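Local coordinates for protein glucosamine-6-phosphate deaminase (PDB 2BKX) that belongs to the glucosamine-6-phosphate isomerase/6-phosphogluconolactonase family, has a Rossmann-like alpha/beta fold and holds fructose-6-phosphate in a pocket of this model, at residues 45-50 with 56-61; 66-71 with 79-84; 160-165 with 175-180. All coordinates share one frame; numbering follows the deposited sequence. Where two conformers were deposited one is given.

Contact 1. Residues 45-50 with 56-61; sequences RQLIRL and LSFQNI
Leu56 comes back against the C-terminal part of helix 41-53 and packs on two of its leucines, one turn apart. With CG anti to the backbone N (chi1 176°) and chi2 at 63°, its CD2 branch faces the helix: it lies 4.1 Å from CB of Leu50 and 4.2 Å from CD2 of Leu47, so a single methyl meets both neighbours. CB of Leu56 sits 3.5 Å from the carbonyl O of Leu50. That same oxygen accepts a nearly straight hydrogen bond from the Leu56 backbone N (3.3 Å, N-H...O angle 167°), which ties the returning chain to the last turns of the helix.

Phe58 approaches with its edge. Its CZ points at the helix backbone and stands 3.7 Å from the carbonyl O of Leu47, which lies near the ring plane. The same CZ is 4.3 Å from CB of Leu47. Ile24 of helix 9-26 also touches this ring, while Ala21 and Lys25 of that helix pack on Leu56. Around Phe58 the chain turns sharply: Ser57 OG accepts from Gln59 N in an ST turn, a type I turn runs from Phe58 to Ile61, and Asp93 takes hydrogen bonds from Phe58 N and Ser57 OG.

The chemistry is thus mainly apolar, with a single backbone hydrogen bond across it: leucine methyls and a ring edge bury the helix-to-strand connection between helices 41-53 and 9-26.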
loop_
_atom_site.group_PDB
_atom_site.type_symbol
_atom_site.label_atom_id
_atom_site.label_comp_id
_atom_site.label_asym_id
_atom_site.label_seq_id
_atom_site.Cartn_x
_atom_site.Cartn_y
_atom_site.Cartn_z
ATOM N N ARG A 45 -9.439 4.434 -9.463
ATOM C CA ARG A 45 -10.410 4.990 -10.393
ATOM C C ARG A 45 -10.015 4.643 -11.843
ATOM O O ARG A 45 -10.884 4.251 -12.661
ATOM C CB ARG A 45 -10.505 6.497 -10.233
ATOM C CG ARG A 45 -11.345 6.990 -9.082
ATOM C CD ARG A 45 -11.633 8.457 -9.172
ATOM N NE ARG A 45 -10.432 9.276 -9.027
ATOM C CZ ARG A 45 -9.958 9.748 -7.882
ATOM N NH1 ARG A 45 -10.558 9.467 -6.755
ATOM N NH2 ARG A 45 -8.882 10.510 -7.883
ATOM N N GLN A 46 -8.732 4.786 -12.186
ATOM C CA GLN A 46 -8.329 4.477 -13.529
ATOM C C GLN A 46 -8.371 2.998 -13.854
ATOM O O GLN A 46 -8.667 2.649 -14.979
ATOM C CB GLN A 46 -6.996 5.135 -13.929
ATOM C CG GLN A 46 -7.007 6.615 -13.771
ATOM C CD GLN A 46 -8.135 7.234 -14.608
ATOM O OE1 GLN A 46 -8.169 7.037 -15.836
ATOM N NE2 GLN A 46 -9.115 7.861 -13.949
ATOM N N LEU A 47 -8.050 2.125 -12.898
ATOM C CA LEU A 47 -8.253 0.670 -13.090
ATOM C C LEU A 47 -9.670 0.287 -13.410
ATOM O O LEU A 47 -9.913 -0.530 -14.307
ATOM C CB LEU A 47 -7.831 -0.146 -11.851
ATOM C CG LEU A 47 -6.344 -0.333 -11.817
ATOM C CD1 LEU A 47 -5.918 -0.814 -10.459
ATOM C CD2 LEU A 47 -5.844 -1.335 -12.922
ATOM N N ILE A 48 -10.606 0.898 -12.698
ATOM C CA ILE A 48 -12.018 0.687 -12.949
ATOM C C ILE A 48 -12.378 1.206 -14.339
ATOM O O ILE A 48 -13.138 0.567 -15.058
ATOM C CB ILE A 48 -12.886 1.319 -11.852
ATOM C CG1 ILE A 48 -12.644 0.597 -10.535
ATOM C CG2 ILE A 48 -14.370 1.258 -12.227
ATOM C CD1 ILE A 48 -13.144 1.411 -9.362
ATOM N N ARG A 49 -11.829 2.340 -14.738
ATOM C CA ARG A 49 -12.075 2.821 -16.080
ATOM C C ARG A 49 -11.613 1.823 -17.115
ATOM O O ARG A 49 -12.325 1.607 -18.098
ATOM C CB ARG A 49 -11.346 4.132 -16.247
ATOM C CG ARG A 49 -12.181 5.302 -15.863
ATOM C CD ARG A 49 -13.031 5.773 -17.062
ATOM N NE ARG A 49 -13.636 7.054 -16.756
ATOM C CZ ARG A 49 -14.813 7.220 -16.166
ATOM N NH1 ARG A 49 -15.568 6.173 -15.826
ATOM N NH2 ARG A 49 -15.243 8.448 -15.915
ATOM N N LEU A 50 -10.416 1.260 -16.942
ATOM C CA LEU A 50 -9.872 0.294 -17.909
ATOM C C LEU A 50 -10.752 -0.956 -17.997
ATOM O O LEU A 50 -10.854 -1.615 -19.044
ATOM C CB LEU A 50 -8.436 -0.085 -17.559
ATOM C CG LEU A 50 -7.393 1.013 -17.635
ATOM C CD1 LEU A 50 -6.054 0.447 -17.244
ATOM C CD2 LEU A 50 -7.374 1.684 -18.993
ATOM N N LEU A 56 -10.892 -4.872 -19.366
ATOM C CA LEU A 56 -9.931 -5.505 -18.517
ATOM C C LEU A 56 -10.635 -6.324 -17.448
ATOM O O LEU A 56 -11.460 -5.792 -16.726
ATOM C CB LEU A 56 -9.057 -4.417 -17.830
ATOM C CG LEU A 56 -8.030 -4.905 -16.815
ATOM C CD1 LEU A 56 -6.955 -5.801 -17.388
ATOM C CD2 LEU A 56 -7.412 -3.715 -16.041
ATOM N N SER A 57 -10.291 -7.608 -17.341
ATOM C CA SER A 57 -10.946 -8.540 -16.397
ATOM C C SER A 57 -10.101 -8.814 -15.160
ATOM O O SER A 57 -8.903 -9.057 -15.233
ATOM C CB SER A 57 -11.227 -9.881 -17.048
ATOM O OG SER A 57 -11.882 -10.768 -16.117
ATOM N N PHE A 58 -10.759 -8.865 -14.016
ATOM C CA PHE A 58 -10.144 -9.172 -12.741
ATOM C C PHE A 58 -10.564 -10.558 -12.223
ATOM O O PHE A 58 -10.382 -10.898 -11.065
ATOM C CB PHE A 58 -10.508 -8.054 -11.750
ATOM C CG PHE A 58 -10.111 -6.630 -12.224
ATOM C CD1 PHE A 58 -10.907 -5.915 -13.103
ATOM C CD2 PHE A 58 -8.982 -5.995 -11.712
ATOM C CE1 PHE A 58 -10.537 -4.606 -13.530
ATOM C CE2 PHE A 58 -8.613 -4.704 -12.142
ATOM C CZ PHE A 58 -9.396 -4.019 -13.037
ATOM N N GLN A 59 -11.132 -11.388 -13.104
ATOM C CA GLN A 59 -11.766 -12.625 -12.660
ATOM C C GLN A 59 -10.882 -13.617 -11.914
ATOM O O GLN A 59 -11.356 -14.357 -11.054
ATOM C CB GLN A 59 -12.473 -13.331 -13.843
ATOM C CG GLN A 59 -13.738 -12.624 -14.211
ATOM C CD GLN A 59 -14.653 -13.372 -15.142
ATOM O OE1 GLN A 59 -14.468 -14.568 -15.422
ATOM N NE2 GLN A 59 -15.682 -12.670 -15.609
ATOM N N ASN A 60 -9.599 -13.659 -12.242
ATOM C CA ASN A 60 -8.748 -14.657 -11.626
ATOM C C ASN A 60 -7.702 -14.088 -10.681
ATOM O O ASN A 60 -6.852 -14.849 -10.185
ATOM C CB ASN A 60 -8.145 -15.587 -12.683
ATOM C CG ASN A 60 -9.203 -16.497 -13.265
ATOM O OD1 ASN A 60 -9.644 -17.447 -12.607
ATOM N ND2 ASN A 60 -9.676 -16.164 -14.442
ATOM N N ILE A 61 -7.822 -12.802 -10.378
ATOM C CA ILE A 61 -6.847 -12.161 -9.503
ATOM C C ILE A 61 -7.089 -12.520 -8.052
ATOM O O ILE A 61 -8.205 -12.864 -7.649
ATOM C CB ILE A 61 -6.766 -10.607 -9.654
ATOM C CG1 ILE A 61 -7.944 -9.857 -9.004
ATOM C CG2 ILE A 61 -6.523 -10.204 -11.107
ATOM C CD1 ILE A 61 -7.688 -8.362 -8.823
#

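Contact 2. Residues 66-71 with 79-84; sequences LDEYAG and SYHFYM. With F6R (fructose -6-phosphate), chain C.
Strand 67-69 and helix 80-84 come within 8.7 Å of each other, axis to axis, at 123° between their directions, and this sets Glu68 and Tyr69 against Ser79, Tyr80 and His81 in the beta-alpha-beta unit of strand 62-69, helix 80-89 and strand 99-100. The carboxylate of Glu68 is the centre of the contact. It leaves the strand with CG anti to the backbone N and bends at chi2, so that both oxygens meet the first turn of the helix. OE1 accepts from Tyr80 N (2.8 Å) on its syn side and from its neighbour Tyr69 N on the anti lone pair. OE2 takes His81 N (3.0 Å) from the syn side, tilted well out of the carboxylate plane. With a fourth from the His81 ring, these N-H groups grip one buried carboxylate and fix its rotation, a negative group at a helix N terminus whose dipole would probably stabilise it. Ser79 caps that end, its OG accepting from Phe82 N and also hydrogen-bonded to Asp76 O.

Tyr69 and Tyr80 meet obliquely, ring centroids 4.8 Å apart and planes at 38°; Tyr69 OH bonds to Asn165 ND2. OD2 of Asp67, in the conformer given, accepts from O1 of fructose-6-phosphate (2.9 Å) and lies 3.4 Å from CD1 of Tyr80.

The fourth donor is His81 ND1, 2.7 Å from OE2 of Glu68; the oxygen lies almost in the imidazole plane and accepts the N-H through its anti lone pair.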
loop_
_atom_site.group_PDB
_atom_site.type_symbol
_atom_site.label_atom_id
_atom_site.label_comp_id
_atom_site.label_asym_id
_atom_site.label_seq_id
_atom_site.Cartn_x
_atom_site.Cartn_y
_atom_site.Cartn_z
ATOM N N LEU A 66 -1.873 -4.303 2.512
ATOM C CA LEU A 66 -0.802 -4.026 3.455
ATOM C C LEU A 66 -1.228 -4.054 4.895
ATOM O O LEU A 66 -0.490 -4.520 5.764
ATOM C CB LEU A 66 -0.186 -2.649 3.170
ATOM C CG LEU A 66 0.680 -2.516 1.940
ATOM C CD1 LEU A 66 0.939 -1.053 1.593
ATOM C CD2 LEU A 66 2.008 -3.210 2.143
ATOM N N ASP A 67 -2.388 -3.474 5.179
ATOM C CA ASP A 67 -2.666 -3.111 6.558
ATOM C C ASP A 67 -4.130 -2.939 6.877
ATOM O O ASP A 67 -4.986 -2.868 5.990
ATOM C CB ASP A 67 -1.840 -1.868 6.980
ATOM C CG ASP A 67 -1.765 -0.795 5.985
ATOM O OD1 ASP A 67 -0.651 -0.216 5.985
ATOM O OD2 ASP A 67 -2.739 -0.487 5.233
ATOM N N GLU A 68 -4.426 -2.902 8.176
ATOM C CA GLU A 68 -5.769 -2.625 8.686
ATOM C C GLU A 68 -5.623 -2.069 10.077
ATOM O O GLU A 68 -4.678 -2.409 10.803
ATOM C CB GLU A 68 -6.630 -3.873 8.712
ATOM C CG GLU A 68 -8.042 -3.728 9.282
ATOM C CD GLU A 68 -8.921 -2.735 8.532
ATOM O OE1 GLU A 68 -8.652 -1.513 8.577
ATOM O OE2 GLU A 68 -9.878 -3.204 7.852
ATOM N N TYR A 69 -6.517 -1.166 10.449
ATOM C CA TYR A 69 -6.475 -0.600 11.788
ATOM C C TYR A 69 -6.953 -1.646 12.816
ATOM O O TYR A 69 -7.888 -2.412 12.575
ATOM C CB TYR A 69 -7.382 0.607 11.894
ATOM C CG TYR A 69 -6.905 1.874 11.236
ATOM C CD1 TYR A 69 -7.586 2.411 10.152
ATOM C CD2 TYR A 69 -5.795 2.564 11.699
ATOM C CE1 TYR A 69 -7.165 3.590 9.547
ATOM C CE2 TYR A 69 -5.363 3.740 11.116
ATOM C CZ TYR A 69 -6.068 4.268 10.069
ATOM O OH TYR A 69 -5.627 5.452 9.542
ATOM N N ALA A 70 -6.324 -1.646 13.990
ATOM C CA ALA A 70 -6.757 -2.520 15.078
ATOM C C ALA A 70 -8.008 -1.989 15.713
ATOM O O ALA A 70 -8.131 -0.817 15.999
ATOM C CB ALA A 70 -5.667 -2.662 16.144
ATOM N N GLY A 71 -8.957 -2.880 15.914
ATOM C CA GLY A 71 -10.174 -2.556 16.639
ATOM C C GLY A 71 -11.321 -2.124 15.767
ATOM O O GLY A 71 -12.402 -1.842 16.305
ATOM N N SER A 79 -12.435 1.612 8.270
ATOM C CA SER A 79 -11.613 0.426 8.048
ATOM C C SER A 79 -11.098 0.359 6.632
ATOM O O SER A 79 -11.678 0.902 5.716
ATOM C CB SER A 79 -12.382 -0.834 8.361
ATOM O OG SER A 79 -13.350 -1.109 7.402
ATOM N N TYR A 80 -9.949 -0.278 6.486
ATOM C CA TYR A 80 -9.413 -0.502 5.162
ATOM C C TYR A 80 -10.166 -1.567 4.360
ATOM O O TYR A 80 -10.138 -1.541 3.121
ATOM C CB TYR A 80 -7.905 -0.742 5.257
ATOM C CG TYR A 80 -7.135 0.530 5.663
ATOM C CD1 TYR A 80 -5.865 0.457 6.206
ATOM C CD2 TYR A 80 -7.665 1.793 5.462
ATOM C CE1 TYR A 80 -5.137 1.595 6.552
ATOM C CE2 TYR A 80 -6.954 2.934 5.807
ATOM C CZ TYR A 80 -5.696 2.838 6.351
ATOM O OH TYR A 80 -4.953 3.978 6.653
ATOM N N HIS A 81 -10.841 -2.473 5.054
ATOM C CA HIS A 81 -11.809 -3.342 4.399
ATOM C C HIS A 81 -12.845 -2.488 3.672
ATOM O O HIS A 81 -13.125 -2.693 2.513
ATOM C CB HIS A 81 -12.578 -4.258 5.378
ATOM C CG HIS A 81 -11.871 -5.496 5.794
ATOM N ND1 HIS A 81 -10.791 -5.496 6.666
ATOM C CD2 HIS A 81 -12.091 -6.793 5.459
ATOM C CE1 HIS A 81 -10.405 -6.748 6.868
ATOM N NE2 HIS A 81 -11.161 -7.551 6.142
ATOM N N PHE A 82 -13.434 -1.531 4.369
ATOM C CA PHE A 82 -14.451 -0.681 3.737
ATOM C C PHE A 82 -13.879 0.109 2.597
ATOM O O PHE A 82 -14.481 0.186 1.530
ATOM C CB PHE A 82 -15.017 0.247 4.828
ATOM C CG PHE A 82 -16.108 1.162 4.362
ATOM C CD1 PHE A 82 -17.442 0.869 4.617
ATOM C CD2 PHE A 82 -15.805 2.300 3.649
ATOM C CE1 PHE A 82 -18.472 1.751 4.198
ATOM C CE2 PHE A 82 -16.835 3.173 3.217
ATOM C CZ PHE A 82 -18.144 2.859 3.474
ATOM N N TYR A 83 -12.701 0.702 2.808
ATOM C CA TYR A 83 -12.066 1.443 1.721
ATOM C C TYR A 83 -11.927 0.570 0.470
ATOM O O TYR A 83 -12.268 0.978 -0.630
ATOM C CB TYR A 83 -10.695 1.916 2.167
ATOM C CG TYR A 83 -9.827 2.627 1.144
ATOM C CD1 TYR A 83 -9.510 3.982 1.252
ATOM C CD2 TYR A 83 -9.256 1.919 0.106
ATOM C CE1 TYR A 83 -8.636 4.577 0.353
ATOM C CE2 TYR A 83 -8.396 2.493 -0.787
ATOM C CZ TYR A 83 -8.071 3.830 -0.666
ATOM O OH TYR A 83 -7.174 4.409 -1.540
ATOM N N MET A 84 -11.364 -0.630 0.617
ATOM C CA MET A 84 -11.076 -1.427 -0.578
ATOM C C MET A 84 -12.349 -1.840 -1.291
ATOM O O MET A 84 -12.386 -1.910 -2.527
ATOM C CB MET A 84 -10.235 -2.638 -0.188
ATOM C CG MET A 84 -8.809 -2.332 0.193
ATOM S SD MET A 84 -7.881 -1.337 -1.032
ATOM C CE MET A 84 -7.918 -2.463 -2.410
HETATM C C1 F6R C . -1.312 2.197 2.730
HETATM C C2 F6R C . -0.220 2.280 3.778
HETATM C C3 F6R C . 0.443 3.572 4.274
HETATM C C4 F6R C . 0.195 4.788 3.359
HETATM C C5 F6R C . 0.879 6.059 3.836
HETATM C C6 F6R C . 0.560 7.242 2.929
HETATM O O1 F6R C . -2.003 0.933 2.769
HETATM O O2 F6R C . 0.186 1.226 4.216
HETATM O O3 F6R C . 1.846 3.378 4.292
HETATM O O4 F6R C . 0.664 4.465 2.054
HETATM O O5 F6R C . 0.547 6.365 5.185
HETATM O O6 F6R C . -0.841 7.538 3.042
HETATM P P F6R C . -1.499 8.574 2.022
HETATM O O1P F6R C . -1.505 7.906 0.675
HETATM O O2P F6R C . -0.603 9.783 2.022
HETATM O O3P F6R C . -2.882 8.845 2.520
HETATM O O HOH W 1 -2.625 2.985 5.078
#

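Contact 3. Residues 160-165 with 175-180; sequences QTRQAN and VPKKAL
Arg162 reaches across from its helix and lays the edge of its guanidinium group against two successive carbonyls, those of Val175 and Pro176. NH2 donates to Val175 O at 2.8 Å, nearly straight (171°) and close to the guanidinium plane. NE gives the second bond, to Pro176 O at 3.1 Å, and it is poorer: the N-H...O angle is 142°, and the nitrogen stands well above the plane of the carbonyl it meets. One planar cation thus holds two neighbouring carbonyls, and the pair of bonds limits how the group can turn about its own axis.

The aliphatic part of the arginine does its own packing. Its CB touches CG1 of Val175 at 3.9 Å, and CD passes 3.5 Å from Pro176 O. The bend at chi3 (70°) swings the guanidinium away from the line of the extended chain and brings both donors round to the carbonyls. Lys177 lies over one face of the group, with its CG near the rim and its NZ 3.6 Å from NH1 of Arg162. Two positive charges this close would probably repel; Glu159, whose OE1 forms a salt bridge with NH1, supplies a negative charge beside them.

Farther out, the chain from Lys177 on is held by backbone hydrogen bonds, Lys177 to Leu157 and Ala179 to Val155 on one border, Lys178 to Ala70 and Leu180 to Glu68 on the other. Phe169 packs on Pro176. On the helix side, Thr161 OG1 is bonded to Glu143.

An arginine from the middle of helix 159-165 thus ties down the lead-in to strand 178-181, within the mixed beta sheet of this Rossmann-like alpha/beta fold.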
loop_
_atom_site.group_PDB
_atom_site.type_symbol
_atom_site.label_atom_id
_atom_site.label_comp_id
_atom_site.label_asym_id
_atom_site.label_seq_id
_atom_site.Cartn_x
_atom_site.Cartn_y
_atom_site.Cartn_z
ATOM N N GLN A 160 2.841 11.075 14.274
ATOM C CA GLN A 160 2.783 11.722 12.946
ATOM C C GLN A 160 1.797 11.034 12.005
ATOM O O GLN A 160 1.158 11.676 11.190
ATOM C CB GLN A 160 4.152 11.759 12.306
ATOM C CG GLN A 160 4.236 12.647 11.141
ATOM C CD GLN A 160 5.470 12.395 10.361
ATOM O OE1 GLN A 160 6.401 13.194 10.369
ATOM N NE2 GLN A 160 5.510 11.262 9.715
ATOM N N THR A 161 1.693 9.712 12.111
ATOM C CA THR A 161 0.766 8.938 11.303
ATOM C C THR A 161 -0.673 9.217 11.695
ATOM O O THR A 161 -1.534 9.438 10.844
ATOM C CB THR A 161 1.087 7.474 11.450
ATOM O OG1 THR A 161 2.429 7.296 11.000
ATOM C CG2 THR A 161 0.136 6.612 10.632
ATOM N N ARG A 162 -0.914 9.282 13.003
ATOM C CA ARG A 162 -2.272 9.624 13.483
ATOM C C ARG A 162 -2.651 11.051 13.059
ATOM O O ARG A 162 -3.782 11.297 12.633
ATOM C CB ARG A 162 -2.338 9.433 15.006
ATOM C CG ARG A 162 -2.146 7.976 15.371
ATOM C CD ARG A 162 -2.284 7.704 16.838
ATOM N NE ARG A 162 -3.672 7.850 17.266
ATOM C CZ ARG A 162 -4.125 8.650 18.221
ATOM N NH1 ARG A 162 -3.321 9.451 18.905
ATOM N NH2 ARG A 162 -5.422 8.664 18.472
ATOM N N GLN A 163 -1.693 11.977 13.169
ATOM C CA GLN A 163 -1.902 13.370 12.751
ATOM C C GLN A 163 -2.252 13.419 11.258
ATOM O O GLN A 163 -3.198 14.097 10.843
ATOM C CB GLN A 163 -0.626 14.178 13.082
ATOM C CG GLN A 163 -0.596 15.650 12.785
ATOM C CD GLN A 163 0.794 16.265 13.039
ATOM O OE1 GLN A 163 0.896 17.380 13.588
ATOM N NE2 GLN A 163 1.870 15.549 12.674
ATOM N N ALA A 164 -1.502 12.682 10.429
ATOM C CA ALA A 164 -1.728 12.689 8.996
ATOM C C ALA A 164 -3.093 12.114 8.603
ATOM O O ALA A 164 -3.733 12.569 7.668
ATOM C CB ALA A 164 -0.646 11.935 8.293
ATOM N N ASN A 165 -3.504 11.064 9.289
ATOM C CA ASN A 165 -4.690 10.334 8.902
ATOM C C ASN A 165 -5.944 10.881 9.577
ATOM O O ASN A 165 -7.027 10.470 9.224
ATOM C CB ASN A 165 -4.520 8.831 9.190
ATOM C CG ASN A 165 -3.527 8.160 8.263
ATOM O OD1 ASN A 165 -2.862 8.850 7.482
ATOM N ND2 ASN A 165 -3.398 6.843 8.370
ATOM N N VAL A 175 -9.213 8.349 15.943
ATOM C CA VAL A 175 -8.112 7.765 15.193
ATOM C C VAL A 175 -7.490 6.611 16.000
ATOM O O VAL A 175 -7.073 6.793 17.128
ATOM C CB VAL A 175 -7.051 8.822 14.862
ATOM C CG1 VAL A 175 -5.930 8.192 14.063
ATOM C CG2 VAL A 175 -7.693 9.972 14.047
ATOM N N PRO A 176 -7.429 5.408 15.416
ATOM C CA PRO A 176 -6.870 4.278 16.154
ATOM C C PRO A 176 -5.408 4.485 16.563
ATOM O O PRO A 176 -4.685 5.271 15.949
ATOM C CB PRO A 176 -7.009 3.120 15.169
ATOM C CG PRO A 176 -8.147 3.555 14.263
ATOM C CD PRO A 176 -8.008 5.004 14.137
ATOM N N LYS A 177 -5.029 3.817 17.643
ATOM C CA LYS A 177 -3.665 3.846 18.131
ATOM C C LYS A 177 -2.792 2.723 17.583
ATOM O O LYS A 177 -1.583 2.835 17.599
ATOM C CB LYS A 177 -3.658 3.820 19.648
ATOM C CG LYS A 177 -4.145 5.161 20.241
ATOM C CD LYS A 177 -4.197 5.178 21.730
ATOM C CE LYS A 177 -4.545 6.569 22.162
ATOM N NZ LYS A 177 -3.401 7.510 21.961
ATOM N N LYS A 178 -3.428 1.641 17.140
ATOM C CA LYS A 178 -2.677 0.485 16.658
ATOM C C LYS A 178 -3.185 -0.008 15.317
ATOM O O LYS A 178 -4.293 0.315 14.905
ATOM C CB LYS A 178 -2.724 -0.671 17.681
ATOM C CG LYS A 178 -2.165 -0.294 19.086
ATOM C CD LYS A 178 -2.182 -1.467 20.040
ATOM C CE LYS A 178 -1.277 -1.238 21.210
ATOM N NZ LYS A 178 -1.146 -2.477 22.033
ATOM N N ALA A 179 -2.375 -0.849 14.689
ATOM C CA ALA A 179 -2.706 -1.415 13.408
ATOM C C ALA A 179 -2.019 -2.750 13.221
ATOM O O ALA A 179 -1.110 -3.099 13.959
ATOM C CB ALA A 179 -2.315 -0.455 12.309
ATOM N N LEU A 180 -2.469 -3.489 12.217
ATOM C CA LEU A 180 -1.840 -4.709 11.724
ATOM C C LEU A 180 -1.235 -4.389 10.362
ATOM O O LEU A 180 -1.909 -3.786 9.530
ATOM C CB LEU A 180 -2.894 -5.797 11.533
ATOM C CG LEU A 180 -3.470 -6.381 12.811
ATOM C CD1 LEU A 180 -4.293 -5.381 13.598
ATOM C CD2 LEU A 180 -4.323 -7.589 12.446
#

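Overall arrangement
From the N terminus the three contacts follow in series, none nested in or crossing another. Contact 1 closes the short turn after helix 41-53, just before strand 62-69. Contact 2 opens near the end of that strand and closes the seven-residue loop into helix 80-89. Much later, contact 3 closes the nine-residue loop from helix 159-165 to strand 178-181. The centres of contacts 1 and 3 are about 30 Å apart, on opposite sides of the chain's centre. Contacts 2 and 3 meet directly: strands 62-69 and 178-181 pair antiparallel, with Glu68 O probably hydrogen-bonded to Leu180 N at 2.8 Å, so both contacts reach one sheet.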